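Local coordinates for putative membrane protein mmpL11 (Mycobacterium tuberculosis, PDB 4Y0L) that probably takes part in exporting lipids across the mycobacterial cell envelope as an RND-family transporter, of which this is a periplasmic domain, at residues 69-72 / 73-77. Sequence-based numbering, arbitrary orientation.
Sequences ITWM and RTQLP
Gln75 lays its CG methylene over one face of the Trp71 indole, 3.7 Å from the centroid of the six-membered ring and 14° off the ring normal, a CH-pi contact one helical turn apart. Trp71 reaches this place with CG anti to the backbone N (chi1 -177°), which sends the indole along the helix toward Gln75. The Gln75 chain bends at chi2 and crosses the indole at about a right angle; its amide is tilted 36° to the ring, and OE1 accepts hydrogen bonds from Arg28 and Arg78. Two residues earlier, Ile69 and Arg73 run side by side. The methyl CG2 of Ile69 sits over one face of the guanidinium, toward its rim, 3.3 Å from Arg73 CZ, while NH2 of the extended arginine donates a hydrogen bond to Val87 O in strand 84-87. On the buried side Met72 and Leu76 also point the same way, Met72 CB lying 3.7 Å from Leu76 CD1. Thr74 turns its OG1 back onto the helix, giving a 2.7 Å hydrogen bond to Thr70 O, almost straight on from the carbonyl bond. The backbone bonds Arg73 N to Ile69 O and Leu76 N to Met72 O are regular, but between them Trp71 O takes Thr74 N from above its carbonyl plane and Gln75 N only weakly. A kink follows at Pro77, whose N can donate no bond. Met72 and Leu76 pack on Ile29 of helix 19-29, and Met72 also meets Val2 and Val4 of strand 2-7: i/i+4 side-chain pairing on an amphipathic helix packed against the antiparallel sheet of an alpha+beta periplasmic domain.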
loop_
_atom_site.group_PDB
_atom_site.type_symbol
_atom_site.label_atom_id
_atom_site.label_comp_id
_atom_site.label_asym_id
_atom_site.label_seq_id
_atom_site.Cartn_x
_atom_site.Cartn_y
_atom_site.Cartn_z
ATOM N N ILE A 69 6.503 -9.155 5.592
ATOM C CA ILE A 69 5.596 -8.316 6.369
ATOM C C ILE A 69 6.383 -7.379 7.284
ATOM O O ILE A 69 6.082 -6.189 7.366
ATOM C CB ILE A 69 4.607 -9.172 7.204
ATOM C CG1 ILE A 69 3.407 -9.596 6.355
ATOM C CG2 ILE A 69 4.064 -8.393 8.402
ATOM C CD1 ILE A 69 3.744 -10.389 5.114
ATOM N N THR A 70 7.390 -7.916 7.967
ATOM C CA THR A 70 8.204 -7.112 8.874
ATOM C C THR A 70 8.988 -6.060 8.092
ATOM O O THR A 70 9.197 -4.945 8.569
ATOM C CB THR A 70 9.183 -7.984 9.696
ATOM O OG1 THR A 70 9.925 -7.156 10.599
ATOM C CG2 THR A 70 10.152 -8.735 8.790
ATOM N N TRP A 71 9.413 -6.423 6.886
ATOM C CA TRP A 71 10.128 -5.501 6.012
ATOM C C TRP A 71 9.222 -4.342 5.605
ATOM O O TRP A 71 9.621 -3.180 5.659
ATOM C CB TRP A 71 10.642 -6.237 4.772
ATOM C CG TRP A 71 11.460 -5.386 3.851
ATOM C CD1 TRP A 71 12.820 -5.315 3.796
ATOM C CD2 TRP A 71 10.970 -4.488 2.845
ATOM N NE1 TRP A 71 13.210 -4.429 2.821
ATOM C CE2 TRP A 71 12.094 -3.908 2.223
ATOM C CE3 TRP A 71 9.693 -4.119 2.412
ATOM C CZ2 TRP A 71 11.979 -2.979 1.192
ATOM C CZ3 TRP A 71 9.581 -3.193 1.387
ATOM C CH2 TRP A 71 10.718 -2.635 0.789
ATOM N N MET A 72 7.997 -4.667 5.205
ATOM C CA MET A 72 7.036 -3.659 4.773
ATOM C C MET A 72 6.636 -2.730 5.917
ATOM O O MET A 72 6.565 -1.513 5.744
ATOM C CB MET A 72 5.790 -4.330 4.194
ATOM C CG MET A 72 6.021 -5.001 2.853
ATOM S SD MET A 72 4.517 -5.714 2.171
ATOM C CE MET A 72 5.186 -6.657 0.804
ATOM N N ARG A 73 6.382 -3.307 7.087
ATOM C CA ARG A 73 5.985 -2.527 8.256
ATOM C C ARG A 73 7.086 -1.570 8.705
ATOM O O ARG A 73 6.835 -0.636 9.465
ATOM C CB ARG A 73 5.603 -3.460 9.407
ATOM C CG ARG A 73 4.252 -4.127 9.222
ATOM C CD ARG A 73 4.008 -5.205 10.263
ATOM N NE ARG A 73 2.656 -5.747 10.161
ATOM C CZ ARG A 73 2.255 -6.884 10.722
ATOM N NH1 ARG A 73 3.101 -7.621 11.429
ATOM N NH2 ARG A 73 1.002 -7.287 10.568
ATOM N N THR A 74 8.303 -1.809 8.225
ATOM C CA THR A 74 9.452 -0.981 8.568
ATOM C C THR A 74 9.710 0.093 7.513
ATOM O O THR A 74 10.154 1.194 7.837
ATOM C CB THR A 74 10.725 -1.843 8.727
ATOM O OG1 THR A 74 10.511 -2.840 9.735
ATOM C CG2 THR A 74 11.926 -0.988 9.114
ATOM N N GLN A 75 9.421 -0.233 6.257
ATOM C CA GLN A 75 9.844 0.594 5.128
ATOM C C GLN A 75 8.732 1.453 4.532
ATOM O O GLN A 75 8.987 2.557 4.054
ATOM C CB GLN A 75 10.430 -0.301 4.032
ATOM C CG GLN A 75 11.676 -1.054 4.458
ATOM C CD GLN A 75 12.830 -0.132 4.788
ATOM O OE1 GLN A 75 13.031 0.889 4.130
ATOM N NE2 GLN A 75 13.592 -0.485 5.818
ATOM N N LEU A 76 7.504 0.947 4.551
ATOM C CA LEU A 76 6.393 1.628 3.892
ATOM C C LEU A 76 5.900 2.885 4.618
ATOM O O LEU A 76 5.413 3.812 3.966
ATOM C CB LEU A 76 5.225 0.657 3.706
ATOM C CG LEU A 76 5.514 -0.592 2.864
ATOM C CD1 LEU A 76 4.237 -1.387 2.646
ATOM C CD2 LEU A 76 6.160 -0.250 1.526
ATOM N N PRO A 77 6.000 2.927 5.960
ATOM C CA PRO A 77 5.578 4.158 6.642
ATOM C C PRO A 77 6.341 5.401 6.186
ATOM O O PRO A 77 5.735 6.471 6.102
ATOM C CB PRO A 77 5.863 3.856 8.117
ATOM C CG PRO A 77 5.765 2.383 8.218
ATOM C CD PRO A 77 6.301 1.851 6.922
#